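Local atomic coordinates of L-lysine 6-monooxygenase involved in desferrioxamine biosynthesis (Erwinia amylovora CFBP1430, PDB entry 5O8P), a protein that is an FAD- and NADP(H)-dependent monooxygenase that probably N-hydroxylates cadaverine in the biosynthesis of the siderophore desferrioxamine. Residues Met62-Val66 and Tyr103-Cys107; Arg260-Asn264 and Leu386-Phe391. All coordinates share one frame; numbering follows the deposited sequence.

Contact 1: residues Met62-Val66 and Tyr103-Cys107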
loop_
_atom_site.group_PDB
_atom_site.type_symbol
_atom_site.label_atom_id
_atom_site.label_comp_id
_atom_site.label_asym_id
_atom_site.label_seq_id
_atom_site.Cartn_x
_atom_site.Cartn_y
_atom_site.Cartn_z
ATOM N N MET B 62 7.224 -0.720 18.591
ATOM C CA MET B 62 8.126 0.076 19.435
ATOM C C MET B 62 7.401 0.730 20.606
ATOM O O MET B 62 8.033 1.104 21.583
ATOM C CB MET B 62 8.834 1.173 18.621
ATOM C CG MET B 62 9.778 0.653 17.547
ATOM S SD MET B 62 8.918 0.241 16.013
ATOM C CE MET B 62 8.752 1.869 15.267
ATOM N N ALA B 63 6.086 0.901 20.508
ATOM C CA ALA B 63 5.263 1.254 21.670
ATOM C C ALA B 63 4.851 -0.029 22.395
ATOM O O ALA B 63 3.684 -0.437 22.418
ATOM C CB ALA B 63 4.049 2.069 21.259
ATOM N N ASP B 64 5.868 -0.649 22.974
ATOM C CA ASP B 64 5.746 -1.792 23.841
ATOM C C ASP B 64 5.937 -1.234 25.268
ATOM O O ASP B 64 5.630 -0.071 25.508
ATOM C CB ASP B 64 6.778 -2.870 23.434
ATOM C CG ASP B 64 8.248 -2.404 23.559
ATOM O OD1 ASP B 64 8.525 -1.316 24.103
ATOM O OD2 ASP B 64 9.144 -3.139 23.098
ATOM N N LEU B 65 6.449 -2.024 26.206
ATOM C CA LEU B 65 6.485 -1.594 27.604
ATOM C C LEU B 65 7.650 -0.650 27.922
ATOM O O LEU B 65 7.572 0.140 28.876
ATOM C CB LEU B 65 6.524 -2.830 28.500
ATOM C CG LEU B 65 5.296 -3.748 28.375
ATOM C CD1 LEU B 65 5.576 -5.155 28.883
ATOM C CD2 LEU B 65 4.114 -3.137 29.119
ATOM N N VAL B 66 8.694 -0.708 27.089
ATOM C CA VAL B 66 10.021 -0.161 27.411
ATOM C C VAL B 66 10.808 0.529 26.281
ATOM O O VAL B 66 11.530 1.492 26.551
ATOM C CB VAL B 66 10.928 -1.270 27.992
ATOM C CG1 VAL B 66 10.383 -1.758 29.328
ATOM C CG2 VAL B 66 11.081 -2.443 27.038
ATOM N N TYR B 103 0.122 -9.237 21.840
ATOM C CA TYR B 103 0.502 -8.208 22.802
ATOM C C TYR B 103 0.178 -8.688 24.191
ATOM O O TYR B 103 0.956 -8.481 25.129
ATOM C CB TYR B 103 -0.230 -6.902 22.534
ATOM C CG TYR B 103 0.075 -5.778 23.510
ATOM C CD1 TYR B 103 1.276 -5.085 23.466
ATOM C CD2 TYR B 103 -0.850 -5.394 24.455
ATOM C CE1 TYR B 103 1.542 -4.042 24.345
ATOM C CE2 TYR B 103 -0.593 -4.350 25.340
ATOM C CZ TYR B 103 0.597 -3.684 25.281
ATOM O OH TYR B 103 0.840 -2.658 26.165
ATOM N N ASN B 104 -0.974 -9.342 24.308
ATOM C CA ASN B 104 -1.426 -9.884 25.580
ATOM C C ASN B 104 -0.477 -10.970 26.051
ATOM O O ASN B 104 -0.082 -10.962 27.206
ATOM C CB ASN B 104 -2.857 -10.422 25.468
ATOM C CG ASN B 104 -3.465 -10.777 26.816
ATOM O OD1 ASN B 104 -3.437 -9.969 27.754
ATOM N ND2 ASN B 104 -4.024 -11.983 26.918
ATOM N N GLN B 105 -0.102 -11.886 25.160
ATOM C CA GLN B 105 0.893 -12.915 25.472
ATOM C C GLN B 105 2.228 -12.312 25.912
ATOM O O GLN B 105 2.851 -12.800 26.861
ATOM C CB GLN B 105 1.143 -13.806 24.258
ATOM C CG GLN B 105 0.056 -14.818 23.967
ATOM C CD GLN B 105 0.293 -15.568 22.672
ATOM O OE1 GLN B 105 1.319 -15.410 22.006
ATOM N NE2 GLN B 105 -0.665 -16.376 22.299
ATOM N N TYR B 106 2.655 -11.264 25.211
ATOM C CA TYR B 106 3.882 -10.532 25.542
ATOM C C TYR B 106 3.810 -9.858 26.923
ATOM O O TYR B 106 4.725 -10.005 27.726
ATOM C CB TYR B 106 4.237 -9.537 24.409
ATOM C CG TYR B 106 5.043 -8.314 24.805
ATOM C CD1 TYR B 106 6.378 -8.428 25.154
ATOM C CD2 TYR B 106 4.475 -7.036 24.796
ATOM C CE1 TYR B 106 7.130 -7.319 25.524
ATOM C CE2 TYR B 106 5.207 -5.911 25.163
ATOM C CZ TYR B 106 6.543 -6.050 25.527
ATOM O OH TYR B 106 7.286 -4.937 25.900
ATOM N N CYS B 107 2.726 -9.144 27.202
ATOM C CA CYS B 107 2.555 -8.518 28.517
ATOM C C CYS B 107 2.545 -9.546 29.646
ATOM O O CYS B 107 3.023 -9.271 30.737
ATOM C CB CYS B 107 1.279 -7.688 28.574
ATOM S SG CYS B 107 1.388 -6.144 27.646
#

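Contact 2: residues Arg260-Asn264 and Leu386-Phe391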
loop_
_atom_site.group_PDB
_atom_site.type_symbol
_atom_site.label_atom_id
_atom_site.label_comp_id
_atom_site.label_asym_id
_atom_site.label_seq_id
_atom_site.Cartn_x
_atom_site.Cartn_y
_atom_site.Cartn_z
ATOM N N ARG B 260 -8.978 23.725 27.243
ATOM C CA ARG B 260 -8.560 22.327 27.152
ATOM C C ARG B 260 -9.739 21.376 27.002
ATOM O O ARG B 260 -9.658 20.418 26.236
ATOM C CB ARG B 260 -7.796 21.893 28.388
ATOM C CG ARG B 260 -6.542 22.693 28.735
ATOM C CD ARG B 260 -5.519 21.790 29.425
ATOM N NE ARG B 260 -4.959 22.275 30.693
ATOM C CZ ARG B 260 -5.617 22.322 31.856
ATOM N NH1 ARG B 260 -6.894 21.936 31.971
ATOM N NH2 ARG B 260 -4.985 22.775 32.927
ATOM N N ASP B 261 -10.821 21.629 27.742
ATOM C CA ASP B 261 -12.021 20.781 27.694
ATOM C C ASP B 261 -12.734 20.885 26.362
ATOM O O ASP B 261 -13.206 19.873 25.853
ATOM C CB ASP B 261 -12.980 21.079 28.857
ATOM C CG ASP B 261 -12.417 20.626 30.215
ATOM O OD1 ASP B 261 -11.627 19.638 30.304
ATOM O OD2 ASP B 261 -12.773 21.266 31.225
ATOM N N GLU B 262 -12.801 22.092 25.801
ATOM C CA GLU B 262 -13.337 22.275 24.440
ATOM C C GLU B 262 -12.450 21.613 23.373
ATOM O O GLU B 262 -12.976 21.093 22.380
ATOM C CB GLU B 262 -13.609 23.760 24.109
ATOM C CG GLU B 262 -13.294 24.161 22.676
ATOM C CD GLU B 262 -13.476 25.633 22.385
ATOM O OE1 GLU B 262 -13.784 26.444 23.298
ATOM O OE2 GLU B 262 -13.286 25.967 21.202
ATOM N N LEU B 263 -11.126 21.637 23.567
ATOM C CA LEU B 263 -10.207 20.901 22.684
ATOM C C LEU B 263 -10.424 19.382 22.721
ATOM O O LEU B 263 -10.347 18.734 21.710
ATOM C CB LEU B 263 -8.729 21.208 22.995
ATOM C CG LEU B 263 -8.078 22.287 22.124
ATOM C CD1 LEU B 263 -7.966 21.801 20.682
ATOM C CD2 LEU B 263 -8.809 23.618 22.177
ATOM N N ASN B 264 -10.669 18.823 23.896
ATOM C CA ASN B 264 -10.815 17.360 24.029
ATOM C C ASN B 264 -12.096 16.807 23.379
ATOM O O ASN B 264 -12.100 15.675 22.921
ATOM C CB ASN B 264 -10.661 16.921 25.494
ATOM C CG ASN B 264 -9.199 16.952 25.963
ATOM O OD1 ASN B 264 -8.254 16.709 25.184
ATOM N ND2 ASN B 264 -9.003 17.273 27.241
ATOM N N LEU B 386 -6.472 13.093 30.903
ATOM C CA LEU B 386 -6.995 13.504 29.579
ATOM C C LEU B 386 -7.483 14.972 29.550
ATOM O O LEU B 386 -7.310 15.693 28.563
ATOM C CB LEU B 386 -8.147 12.562 29.163
ATOM C CG LEU B 386 -8.958 12.746 27.864
ATOM C CD1 LEU B 386 -8.091 13.023 26.642
ATOM C CD2 LEU B 386 -9.823 11.516 27.615
ATOM N N HIS B 387 -8.084 15.404 30.648
ATOM C CA HIS B 387 -8.630 16.764 30.775
ATOM C C HIS B 387 -7.574 17.867 30.917
ATOM O O HIS B 387 -7.883 19.029 30.706
ATOM C CB HIS B 387 -9.685 16.817 31.901
ATOM C CG HIS B 387 -9.132 16.610 33.275
ATOM N ND1 HIS B 387 -8.874 15.356 33.803
ATOM C CD2 HIS B 387 -8.918 17.488 34.278
ATOM C CE1 HIS B 387 -8.438 15.485 35.044
ATOM N NE2 HIS B 387 -8.460 16.767 35.358
ATOM N N THR B 388 -6.350 17.508 31.285
ATOM C CA THR B 388 -5.236 18.467 31.472
ATOM C C THR B 388 -3.972 18.215 30.617
ATOM O O THR B 388 -3.159 19.128 30.482
ATOM C CB THR B 388 -4.754 18.436 32.939
ATOM O OG1 THR B 388 -4.399 17.085 33.283
ATOM C CG2 THR B 388 -5.802 18.962 33.902
ATOM N N HIS B 389 -3.785 17.000 30.092
ATOM C CA HIS B 389 -2.663 16.664 29.197
ATOM C C HIS B 389 -3.080 16.286 27.772
ATOM O O HIS B 389 -2.220 16.021 26.933
ATOM C CB HIS B 389 -1.836 15.529 29.805
ATOM C CG HIS B 389 -1.041 15.949 30.993
ATOM N ND1 HIS B 389 0.339 15.936 30.995
ATOM C CD2 HIS B 389 -1.421 16.402 32.210
ATOM C CE1 HIS B 389 0.775 16.354 32.172
ATOM N NE2 HIS B 389 -0.270 16.653 32.924
ATOM N N GLY B 390 -4.383 16.237 27.514
ATOM C CA GLY B 390 -4.920 16.183 26.157
ATOM C C GLY B 390 -5.109 14.785 25.616
ATOM O O GLY B 390 -4.971 13.802 26.339
ATOM N N PHE B 391 -5.386 14.714 24.311
ATOM C CA PHE B 391 -5.707 13.454 23.606
ATOM C C PHE B 391 -4.632 12.339 23.650
ATOM O O PHE B 391 -4.913 11.209 23.219
ATOM C CB PHE B 391 -6.026 13.782 22.143
ATOM C CG PHE B 391 -4.804 13.881 21.268
ATOM C CD1 PHE B 391 -4.071 15.062 21.170
ATOM C CD2 PHE B 391 -4.348 12.749 20.600
ATOM C CE1 PHE B 391 -2.939 15.119 20.379
ATOM C CE2 PHE B 391 -3.211 12.795 19.819
ATOM C CZ PHE B 391 -2.516 13.982 19.699
#

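Contact 1: residues Met62-Val66 and Tyr103-Cys107
Asp64 lays its CB 3.3 Å from Tyr106 OH, the phenol oxygen of a residue on helix 100-113, with carboxylate and ring planes turned 28° from each other. The carboxylate itself serves its own loop: the Val66 N-H reaches OD1 over 3.1 Å, from above the carboxylate plane, which closes an Asx turn, while OD2 accepts from Leu77 N and bonds Thr67 OG1. At Leu65 the backbone carries the polar link. Its N-H points at Tyr106 OH, 3.0 Å from N to OH and nearly straight at 164°. The same hydroxyl is hydrogen-bonded to Tyr75 O, so two backbone groups fix the end of the ring. Leu65 CG stands anti to its own carbonyl carbon (chi1 -62°), a setting that brings CD1 obliquely onto the ring, 3.6 Å from Tyr106 CZ. The other branch, CD2, reaches more loosely to Cys107 SG at 4.3 Å. All five touching residues are buried. The contact ties the loop between strand 56-57 and helix 77-83 to helix 100-113; Phe80 meets the Tyr106 ring edge-to-face, and helix 18-27 packs against Val66, Tyr103 and Cys107.

Contact 2: residues Arg260-Asn264 and Leu386-Phe391
Helix 257-266 meets the short helix 386-389 and the residues just after it at two points, with CA to CA distances of 6.1 Å for Asp261 and His387 and 6.4 Å for Asn264 and Gly390, where positive phi marks the exit from the short helix. Asn264 buries more area in the contact than any other residue. Its CG lies anti to its own carbonyl carbon (chi1 -75°), and the amide is thereby sent across to the short helix, where ND2 is 2.7 Å from Leu386 O, on its first residue. The N-H is bent to 118°, so the hydrogen bond is weak. That carbonyl also accepts from Gly390 N, four residues on. The other end of the amide, OD1, rests 3.5 Å from Gly390 CA, while the Leu386 side chain passes it running the other way, CD1 near the amide.

One turn earlier, Arg260, kinked twice along its chain, crosses Thr388 obliquely. One face of the guanidinium lies over Thr388, with NH1 3.7 Å from CG2. NH1 also makes a weak hydrogen bond to His387 O, at 3.3 Å and 124°. Asp261 runs alongside His387, OD1 to CB 3.8 Å, yet its charge is paired with Arg364; His387 NE2 in turn bonds Tyr365 O. Asn264 O is hydrogen-bonded to Tyr271 OH, so the contact borders the NADP(+) site, whose ligand is absent from this chain.

Such chemistry holds the two helices through weak, bent bonds from side chains to main-chain carbonyls and van der Waals packing, while Asp261 is engaged elsewhere.

The centres of contacts 1 and 2 lie 26 Å apart on opposite sides of the chain's centre; their nearest atoms are about 13 Å apart, and they share no helix or strand. Contact 1 is fully buried, whereas contact 2 is partly buried, with four of its eight touching residues buried. In contact 1 a backbone N-H donates to a side-chain hydroxyl beside apolar packing; in contact 2 side-chain nitrogens donate to backbone carbonyls through weaker bonds. Each has a residue near a cofactor site: Tyr103 packs on the FAD-binding residues Trp46 and Leu396, and Phe391 on Tyr271, an NADP(+)-binding residue, although that ligand is absent from this chain.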